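Local coordinates for SM80.1 Vicilin (Solanum melongena, PDB 5VF5), which probably serves as a 7S seed storage globulin, with two cupin domains and a copper ion bound to the second in this crystal, at residues A[69-74]-A[124-129]; A[257-262]-A[349-354]; A[277-282]-A[319-324]. One frame throughout, in Å; residues are numbered along the deposited sequence.

In the fold
Contact 1 lies in the first cupin domain, contacts 2 and 3 in the second, and the centre of contact 1 is about 25 Å from that of contact 2 and about 23 Å from that of contact 3. Contacts 2 and 3 have centres about 11 Å apart and touch: N261 O is 2.8 Å from G324 N, a probable hydrogen bond, and Y259 OH rests 3.9 Å from I321 CD1. Residues 277-282 and 319-324 both fall in the chain between 257-262 and 349-354. Contact 3 carries the copper ligand C281, and contact 2 binds an acetate that also comes within about 4 Å of the I321 side chain. The Y260 side chain is about 11 Å from the copper.

Contact 1: A[69-74]-A[124-129]; sequences GEAIFV and VLAKSV
I72 and L125 lie side by side and point the same way, I72 CD1 meeting L125 CD2 at 4.2 Å. They belong to neighbouring antiparallel strands, 69-77 and 120-128, of the first cupin domain. Their face of the sheet packs on the second domain, where F342, A243 and V245 receive I72; branched aliphatic residues suit such a buried, apolar interface. On the other face V124 sets its CG2 over the ring of F73, 4.2 Å from the centroid, while its CG1 reaches CE1 of the same ring at 3.8 Å. Both methyls thus hug one aromatic side chain. Beside them A71 and A126 face each other with CB atoms 4.4 Å apart, their small size letting the strands come close at this non-hydrogen-bonded pair.

The backbones join through two hydrogen-bonded pairs. I72 N donates to L125 O at 2.8 Å and L125 N returns a bond to I72 O; E70 and K127, the next hydrogen-bonded pair, repeat the exchange. Here the sheet turns polar. K127 runs out extended, its end leading away from E70, whereas E70 bends at chi2 (-68°), and its OE1 accepts a hydrogen bond from G105 N and forms a salt bridge with R102, which also bonds to A71 O. The bent aliphatic part of E70 ends the contact, its CG lying 4.2 Å from V129 CG1.

Contact 2: A[257-262]-A[349-354]; sequences LPYYNS and NRKNFL. With ACT (acetate ion), chain C.
Y259 and F353 turn their rings obliquely to each other, the planes 42° apart, and Y259 CB lies over the F353 ring, 4.0 Å from its centroid. F353 is also met edge-to-face by F220 and Y391.

On the other face of the sheet the Y260 ring and the N352 amide lie flat on each other with planes 3° apart, though in one of two modelled N352 conformers only, and to that extent doubtfully. N352 CB sits over the ring face, 3.6 Å from the centroid, and L354 CD2 meets the edge of the ring at Y260 CE1. Y260 can cover its neighbour because CG stands between the backbone N and the carbonyl carbon (chi1 68°). Residues 259-261 and 351-353 pair as an antiparallel ladder in the second cupin domain; Y260 and N352 exchange both backbone bonds.

Beyond the rings the polar ends converge on an acetate, probably from the crystallisation liquor. Y259 OH donates to its OXT at 2.7 Å, N261 ND2 to the same oxygen at 3.0 Å, and K351 NZ to its other oxygen, O, at 2.8 Å, with R266 as a further donor. An asparagine suits this place because its amide works both ways: N261 OD1 accepts K351 NZ at 2.8 Å on an in-plane lone pair, and N349 ND2 at 3.1 Å from above the carbonyl plane. N349 OD1 in turn accepts from the backbone N of S264 and of R263.

Contact 3: A[277-282]-A[319-324]; sequences FEMACP and LVIPAG. With CU (copper (II) ion), chain D.
The ring of F277 lies under the forked end of L319: CD2 stands over the ring face, 4.0 Å from the centroid, and CD1 bears on CZ at 3.8 Å. The two residues face each other across the interior of the second cupin domain, a beta-barrel of jelly-roll type, whose strands 277-281 and 319-321 approach no closer than 10.1 Å along their axes. At that spacing the contact is made by side chains alone, and here long or broad apolar ones span it. L319 manages it with CG anti to the backbone N (chi1 -175°), carrying both methyls across.

Further along, M279, which has two modelled conformers, sends its thioether over the same gap. In the conformer given, SD lies 4.0 Å from I321 CG2 and 3.9 Å from P322 CD, where the strand gives way to loop. An unbranched, flexible methionine fits a place where the opposing surface changes from isoleucine to a proline ring. The carbonyl oxygen V320 O is buried here with no polar partner in the model.

A second layer packs around these residues. F329 of strand 327-331 touches both F277 and L319, I327 touches M279 and L319, and Y12 covers M279, P322 and C281.

At the end of strand 277-281 the chemistry changes from packing to metal binding. C281 directs SG anti to its backbone N and binds the copper ion at 2.2 Å; H283 ND1 and H325 NE2 are the other protein ligands. The 319-324 segment adds a second-shell interaction that probably helps orient the imidazole of H325 and may make its NE2 a better donor to the metal: A323 O is hydrogen-bonded to H325 ND1.

Contact 1: A[69-74]-A[124-129]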
loop_
_atom_site.group_PDB
_atom_site.type_symbol
_atom_site.label_atom_id
_atom_site.label_comp_id
_atom_site.label_asym_id
_atom_site.label_seq_id
_atom_site.Cartn_x
_atom_site.Cartn_y
_atom_site.Cartn_z
ATOM N N GLY A 69 -11.435 10.265 0.155
ATOM C CA GLY A 69 -10.640 9.615 -0.881
ATOM C C GLY A 69 -11.164 8.237 -1.154
ATOM O O GLY A 69 -11.697 7.616 -0.268
ATOM N N GLU A 70 -11.023 7.804 -2.387
ATOM C CA GLU A 70 -11.277 6.431 -2.784
ATOM C C GLU A 70 -10.085 5.590 -2.321
ATOM O O GLU A 70 -8.949 5.969 -2.603
ATOM C CB GLU A 70 -11.354 6.419 -4.326
ATOM C CG GLU A 70 -12.387 7.379 -4.902
ATOM C CD GLU A 70 -13.792 6.953 -4.575
ATOM O OE1 GLU A 70 -13.969 5.776 -4.254
ATOM O OE2 GLU A 70 -14.694 7.792 -4.618
ATOM N N ALA A 71 -10.313 4.466 -1.670
ATOM C CA ALA A 71 -9.252 3.738 -1.021
ATOM C C ALA A 71 -9.176 2.293 -1.427
ATOM O O ALA A 71 -10.194 1.687 -1.823
ATOM C CB ALA A 71 -9.339 3.841 0.503
ATOM N N ILE A 72 -8.010 1.725 -1.240
ATOM C CA ILE A 72 -7.796 0.285 -1.287
ATOM C C ILE A 72 -7.095 -0.095 0.010
ATOM O O ILE A 72 -6.046 0.480 0.340
ATOM C CB ILE A 72 -6.908 -0.150 -2.461
ATOM C CG1 ILE A 72 -7.506 0.307 -3.784
ATOM C CG2 ILE A 72 -6.729 -1.647 -2.421
ATOM C CD1 ILE A 72 -6.610 0.051 -4.955
ATOM N N PHE A 73 -7.711 -0.984 0.783
ATOM C CA PHE A 73 -7.158 -1.500 2.029
ATOM C C PHE A 73 -6.509 -2.844 1.738
ATOM O O PHE A 73 -7.138 -3.706 1.116
ATOM C CB PHE A 73 -8.251 -1.705 3.101
ATOM C CG PHE A 73 -8.735 -0.494 3.828
ATOM C CD1 PHE A 73 -8.672 0.786 3.310
ATOM C CD2 PHE A 73 -9.298 -0.654 5.086
ATOM C CE1 PHE A 73 -9.129 1.863 4.032
ATOM C CE2 PHE A 73 -9.759 0.431 5.804
ATOM C CZ PHE A 73 -9.688 1.685 5.261
ATOM N N VAL A 74 -5.319 -3.075 2.240
ATOM C CA VAL A 74 -4.623 -4.342 2.141
ATOM C C VAL A 74 -4.196 -4.778 3.519
ATOM O O VAL A 74 -3.451 -4.086 4.210
ATOM C CB VAL A 74 -3.404 -4.251 1.220
ATOM C CG1 VAL A 74 -2.708 -5.610 1.066
ATOM C CG2 VAL A 74 -3.781 -3.685 -0.119
ATOM N N VAL A 124 -2.847 1.188 3.194
ATOM C CA VAL A 124 -3.920 1.858 2.495
ATOM C C VAL A 124 -3.398 2.748 1.401
ATOM O O VAL A 124 -2.502 3.567 1.635
ATOM C CB VAL A 124 -4.764 2.683 3.473
ATOM C CG1 VAL A 124 -5.918 3.372 2.763
ATOM C CG2 VAL A 124 -5.249 1.851 4.647
ATOM N N LEU A 125 -3.999 2.654 0.223
ATOM C CA LEU A 125 -3.816 3.614 -0.864
ATOM C C LEU A 125 -5.091 4.448 -0.927
ATOM O O LEU A 125 -6.191 3.846 -0.921
ATOM C CB LEU A 125 -3.684 2.868 -2.192
ATOM C CG LEU A 125 -3.467 3.764 -3.411
ATOM C CD1 LEU A 125 -2.107 4.469 -3.384
ATOM C CD2 LEU A 125 -3.672 2.993 -4.717
ATOM N N ALA A 126 -4.996 5.781 -1.001
ATOM C CA ALA A 126 -6.179 6.593 -1.238
ATOM C C ALA A 126 -5.900 7.573 -2.357
ATOM O O ALA A 126 -4.773 8.010 -2.546
ATOM C CB ALA A 126 -6.623 7.316 0.022
ATOM N N LYS A 127 -6.942 7.894 -3.115
ATOM C CA LYS A 127 -6.851 8.901 -4.139
ATOM C C LYS A 127 -7.807 10.053 -3.823
ATOM O O LYS A 127 -8.998 9.820 -3.539
ATOM C CB LYS A 127 -7.233 8.311 -5.528
ATOM C CG LYS A 127 -6.940 9.266 -6.654
ATOM C CD LYS A 127 -7.433 8.765 -7.981
ATOM C CE LYS A 127 -7.116 9.797 -9.059
ATOM N NZ LYS A 127 -7.654 9.383 -10.381
ATOM N N SER A 128 -7.306 11.277 -3.901
ATOM C CA SER A 128 -8.133 12.444 -3.638
ATOM C C SER A 128 -9.224 12.627 -4.678
ATOM O O SER A 128 -9.072 12.244 -5.826
ATOM C CB SER A 128 -7.271 13.672 -3.548
ATOM O OG SER A 128 -6.577 13.915 -4.762
ATOM N N VAL A 129 -10.316 13.242 -4.212
ATOM C CA VAL A 129 -11.346 13.799 -5.105
ATOM C C VAL A 129 -11.554 15.278 -4.930
ATOM O O VAL A 129 -12.238 15.872 -5.755
ATOM C CB VAL A 129 -12.677 13.061 -4.971
ATOM C CG1 VAL A 129 -12.515 11.555 -5.201
ATOM C CG2 VAL A 129 -13.343 13.298 -3.631
#

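Contact 2: A[257-262]-A[349-354]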
loop_
_atom_site.group_PDB
_atom_site.type_symbol
_atom_site.label_atom_id
_atom_site.label_comp_id
_atom_site.label_asym_id
_atom_site.label_seq_id
_atom_site.Cartn_x
_atom_site.Cartn_y
_atom_site.Cartn_z
ATOM N N LEU A 257 15.707 -10.339 -9.882
ATOM C CA LEU A 257 16.536 -9.906 -10.997
ATOM C C LEU A 257 16.104 -8.495 -11.458
ATOM O O LEU A 257 14.919 -8.148 -11.357
ATOM C CB LEU A 257 16.431 -10.900 -12.144
ATOM C CG LEU A 257 17.156 -12.222 -11.855
ATOM C CD1 LEU A 257 16.889 -13.194 -12.977
ATOM C CD2 LEU A 257 18.654 -12.037 -11.734
ATOM N N PRO A 258 17.056 -7.680 -11.949
ATOM C CA PRO A 258 16.669 -6.359 -12.405
ATOM C C PRO A 258 15.501 -6.408 -13.392
ATOM O O PRO A 258 15.448 -7.277 -14.301
ATOM C CB PRO A 258 17.949 -5.811 -13.023
ATOM C CG PRO A 258 19.073 -6.549 -12.310
ATOM C CD PRO A 258 18.497 -7.935 -12.133
ATOM N N TYR A 259 14.553 -5.493 -13.201
ATOM C CA TYR A 259 13.404 -5.421 -14.089
ATOM C C TYR A 259 12.897 -3.995 -14.121
ATOM O O TYR A 259 13.358 -3.117 -13.368
ATOM C CB TYR A 259 12.281 -6.338 -13.570
ATOM C CG TYR A 259 11.627 -5.820 -12.294
ATOM C CD1 TYR A 259 12.163 -6.121 -11.035
ATOM C CD2 TYR A 259 10.515 -4.999 -12.339
ATOM C CE1 TYR A 259 11.581 -5.632 -9.861
ATOM C CE2 TYR A 259 9.940 -4.494 -11.167
ATOM C CZ TYR A 259 10.482 -4.801 -9.937
ATOM O OH TYR A 259 9.892 -4.354 -8.768
ATOM N N TYR A 260 11.958 -3.723 -15.006
ATOM C CA TYR A 260 11.205 -2.470 -14.943
ATOM C C TYR A 260 9.736 -2.710 -15.253
ATOM O O TYR A 260 9.365 -3.710 -15.904
ATOM C CB TYR A 260 11.805 -1.362 -15.865
ATOM C CG TYR A 260 11.686 -1.642 -17.355
ATOM C CD1 TYR A 260 12.658 -2.354 -18.063
ATOM C CD2 TYR A 260 10.586 -1.214 -18.065
ATOM C CE1 TYR A 260 12.527 -2.599 -19.422
ATOM C CE2 TYR A 260 10.472 -1.444 -19.431
ATOM C CZ TYR A 260 11.444 -2.159 -20.100
ATOM O OH TYR A 260 11.362 -2.433 -21.443
ATOM N N ASN A 261 8.893 -1.805 -14.777
ATOM C CA ASN A 261 7.468 -1.777 -15.121
ATOM C C ASN A 261 7.267 -0.876 -16.325
ATOM O O ASN A 261 7.768 0.232 -16.383
ATOM C CB ASN A 261 6.679 -1.255 -13.941
ATOM C CG ASN A 261 6.609 -2.254 -12.828
ATOM O OD1 ASN A 261 6.060 -3.348 -13.027
ATOM N ND2 ASN A 261 7.163 -1.908 -11.661
ATOM N N SER A 262 6.504 -1.349 -17.295
ATOM C CA SER A 262 6.327 -0.627 -18.532
ATOM C C SER A 262 5.641 0.715 -18.395
ATOM O O SER A 262 6.026 1.661 -19.046
ATOM C CB SER A 262 5.609 -1.510 -19.560
ATOM O OG SER A 262 4.263 -1.760 -19.198
ATOM N N ASN A 349 0.029 -2.523 -17.743
ATOM C CA ASN A 349 1.404 -2.644 -17.246
ATOM C C ASN A 349 1.961 -4.043 -17.447
ATOM O O ASN A 349 1.268 -5.051 -17.190
ATOM C CB ASN A 349 1.497 -2.319 -15.773
ATOM C CG ASN A 349 2.952 -2.276 -15.284
ATOM O OD1 ASN A 349 3.736 -1.401 -15.706
ATOM N ND2 ASN A 349 3.330 -3.245 -14.413
ATOM N N ARG A 350 3.218 -4.106 -17.861
ATOM C CA ARG A 350 3.923 -5.368 -17.916
ATOM C C ARG A 350 5.303 -5.231 -17.255
ATOM O O ARG A 350 5.960 -4.164 -17.294
ATOM C CB ARG A 350 4.005 -5.898 -19.341
ATOM C CG ARG A 350 2.648 -6.111 -20.017
ATOM C CD ARG A 350 1.825 -7.246 -19.404
ATOM N NE ARG A 350 0.587 -7.537 -20.160
ATOM C CZ ARG A 350 -0.596 -6.980 -19.929
ATOM N NH1 ARG A 350 -0.767 -6.111 -18.927
ATOM N NH2 ARG A 350 -1.626 -7.330 -20.692
ATOM N N LYS A 351 5.690 -6.309 -16.579
ATOM C CA LYS A 351 7.027 -6.484 -16.031
ATOM C C LYS A 351 7.960 -6.912 -17.138
ATOM O O LYS A 351 7.644 -7.829 -17.906
ATOM C CB LYS A 351 7.090 -7.562 -14.963
ATOM C CG LYS A 351 6.386 -7.238 -13.699
ATOM C CD LYS A 351 7.360 -6.831 -12.674
ATOM C CE LYS A 351 6.784 -6.514 -11.298
ATOM N NZ LYS A 351 5.679 -5.513 -11.351
ATOM N N ASN A 352 9.100 -6.249 -17.231
ATOM C CA ASN A 352 10.145 -6.537 -18.199
ATOM C C ASN A 352 11.409 -6.879 -17.451
ATOM O O ASN A 352 12.063 -5.978 -16.864
ATOM C CB ASN A 352 10.415 -5.297 -19.047
ATOM C CG ASN A 352 9.269 -4.960 -19.968
ATOM O OD1 ASN A 352 9.299 -5.284 -21.148
ATOM N ND2 ASN A 352 8.231 -4.335 -19.417
ATOM N N PHE A 353 11.813 -8.147 -17.447
ATOM C CA PHE A 353 13.020 -8.558 -16.761
ATOM C C PHE A 353 14.218 -8.345 -17.661
ATOM O O PHE A 353 14.133 -8.436 -18.882
ATOM C CB PHE A 353 12.905 -10.027 -16.318
ATOM C CG PHE A 353 12.063 -10.176 -15.101
ATOM C CD1 PHE A 353 10.673 -10.286 -15.197
ATOM C CD2 PHE A 353 12.641 -10.070 -13.836
ATOM C CE1 PHE A 353 9.892 -10.361 -14.063
ATOM C CE2 PHE A 353 11.846 -10.102 -12.701
ATOM C CZ PHE A 353 10.480 -10.255 -12.826
ATOM N N LEU A 354 15.325 -7.959 -17.024
ATOM C CA LEU A 354 16.524 -7.528 -17.716
ATOM C C LEU A 354 17.672 -8.538 -17.660
ATOM O O LEU A 354 18.742 -8.300 -18.247
ATOM C CB LEU A 354 16.958 -6.200 -17.113
ATOM C CG LEU A 354 15.933 -5.082 -17.312
ATOM C CD1 LEU A 354 16.252 -3.911 -16.373
ATOM C CD2 LEU A 354 15.900 -4.631 -18.743
HETATM C C ACT C . 6.468 -4.039 -8.420
HETATM O O ACT C . 5.315 -4.354 -8.846
HETATM O OXT ACT C . 7.340 -3.614 -9.211
HETATM C CH3 ACT C . 6.868 -4.187 -6.972
#

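Contact 3: A[277-282]-A[319-324]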
loop_
_atom_site.group_PDB
_atom_site.type_symbol
_atom_site.label_atom_id
_atom_site.label_comp_id
_atom_site.label_asym_id
_atom_site.label_seq_id
_atom_site.Cartn_x
_atom_site.Cartn_y
_atom_site.Cartn_z
ATOM N N PHE A 277 18.367 -1.864 -2.301
ATOM C CA PHE A 277 17.868 -1.627 -3.627
ATOM C C PHE A 277 18.841 -0.856 -4.468
ATOM O O PHE A 277 19.593 -0.016 -3.941
ATOM C CB PHE A 277 16.500 -0.951 -3.610
ATOM C CG PHE A 277 16.512 0.483 -3.152
ATOM C CD1 PHE A 277 16.670 1.501 -4.086
ATOM C CD2 PHE A 277 16.328 0.822 -1.822
ATOM C CE1 PHE A 277 16.654 2.834 -3.695
ATOM C CE2 PHE A 277 16.339 2.148 -1.419
ATOM C CZ PHE A 277 16.523 3.151 -2.362
ATOM N N GLU A 278 18.790 -1.044 -5.770
ATOM C CA GLU A 278 19.515 -0.210 -6.728
ATOM C C GLU A 278 18.563 0.075 -7.875
ATOM O O GLU A 278 17.917 -0.857 -8.382
ATOM C CB GLU A 278 20.756 -0.886 -7.278
ATOM C CG GLU A 278 21.765 -1.228 -6.208
ATOM C CD GLU A 278 23.137 -1.588 -6.758
ATOM O OE1 GLU A 278 23.247 -1.866 -7.991
ATOM O OE2 GLU A 278 24.121 -1.583 -5.937
ATOM N N MET A 279 18.424 1.312 -8.254
ATOM C CA MET A 279 17.574 1.796 -9.311
ATOM C C MET A 279 18.438 2.615 -10.266
ATOM O O MET A 279 19.392 3.295 -9.831
ATOM C CB MET A 279 16.419 2.638 -8.726
ATOM C CG MET A 279 15.310 2.994 -9.710
ATOM S SD MET A 279 13.725 3.441 -8.965
ATOM C CE MET A 279 14.235 4.907 -8.104
ATOM N N ALA A 280 18.084 2.601 -11.549
ATOM C CA ALA A 280 18.707 3.439 -12.576
ATOM C C ALA A 280 17.771 4.575 -12.897
ATOM O O ALA A 280 16.648 4.319 -13.348
ATOM C CB ALA A 280 18.993 2.624 -13.815
ATOM N N CYS A 281 18.181 5.822 -12.657
ATOM C CA CYS A 281 17.290 6.978 -12.902
ATOM C C CYS A 281 17.924 7.957 -13.870
ATOM O O CYS A 281 18.962 8.493 -13.552
ATOM C CB CYS A 281 16.960 7.720 -11.610
ATOM S SG CYS A 281 15.872 9.168 -11.803
ATOM N N PRO A 282 17.316 8.244 -15.033
ATOM C CA PRO A 282 17.963 9.273 -15.881
ATOM C C PRO A 282 17.691 10.721 -15.500
ATOM O O PRO A 282 18.428 11.630 -15.958
ATOM C CB PRO A 282 17.406 8.986 -17.273
ATOM C CG PRO A 282 16.132 8.271 -17.032
ATOM C CD PRO A 282 16.354 7.448 -15.804
ATOM N N LEU A 319 9.287 2.872 -0.944
ATOM C CA LEU A 319 10.019 3.283 -2.112
ATOM C C LEU A 319 9.041 3.487 -3.247
ATOM O O LEU A 319 8.258 2.583 -3.530
ATOM C CB LEU A 319 11.037 2.241 -2.537
ATOM C CG LEU A 319 11.950 2.624 -3.692
ATOM C CD1 LEU A 319 12.873 3.796 -3.393
ATOM C CD2 LEU A 319 12.765 1.426 -4.139
ATOM N N VAL A 320 9.141 4.608 -3.944
ATOM C CA VAL A 320 8.372 4.836 -5.150
ATOM C C VAL A 320 9.281 4.427 -6.328
ATOM O O VAL A 320 10.393 4.934 -6.464
ATOM C CB VAL A 320 7.923 6.295 -5.274
ATOM C CG1 VAL A 320 7.266 6.526 -6.623
ATOM C CG2 VAL A 320 7.004 6.666 -4.113
ATOM N N ILE A 321 8.787 3.526 -7.164
ATOM C CA ILE A 321 9.501 3.116 -8.363
ATOM C C ILE A 321 8.767 3.757 -9.548
ATOM O O ILE A 321 7.687 3.240 -9.948
ATOM C CB ILE A 321 9.501 1.578 -8.562
ATOM C CG1 ILE A 321 9.856 0.816 -7.251
ATOM C CG2 ILE A 321 10.464 1.250 -9.726
ATOM C CD1 ILE A 321 9.624 -0.672 -7.394
ATOM N N PRO A 322 9.323 4.817 -10.149
ATOM C CA PRO A 322 8.649 5.375 -11.318
ATOM C C PRO A 322 8.627 4.360 -12.483
ATOM O O PRO A 322 9.522 3.503 -12.594
ATOM C CB PRO A 322 9.514 6.583 -11.679
ATOM C CG PRO A 322 10.291 6.868 -10.469
ATOM C CD PRO A 322 10.513 5.585 -9.761
ATOM N N ALA A 323 7.633 4.491 -13.363
ATOM C CA ALA A 323 7.546 3.642 -14.503
ATOM C C ALA A 323 8.801 3.731 -15.381
ATOM O O ALA A 323 9.464 4.783 -15.477
ATOM C CB ALA A 323 6.331 3.985 -15.339
ATOM N N GLY A 324 9.203 2.583 -15.935
ATOM C CA GLY A 324 10.324 2.518 -16.857
ATOM C C GLY A 324 11.674 2.428 -16.196
ATOM O O GLY A 324 12.662 2.160 -16.860
HETATM CU CU CU D . 14.158 8.827 -13.221
#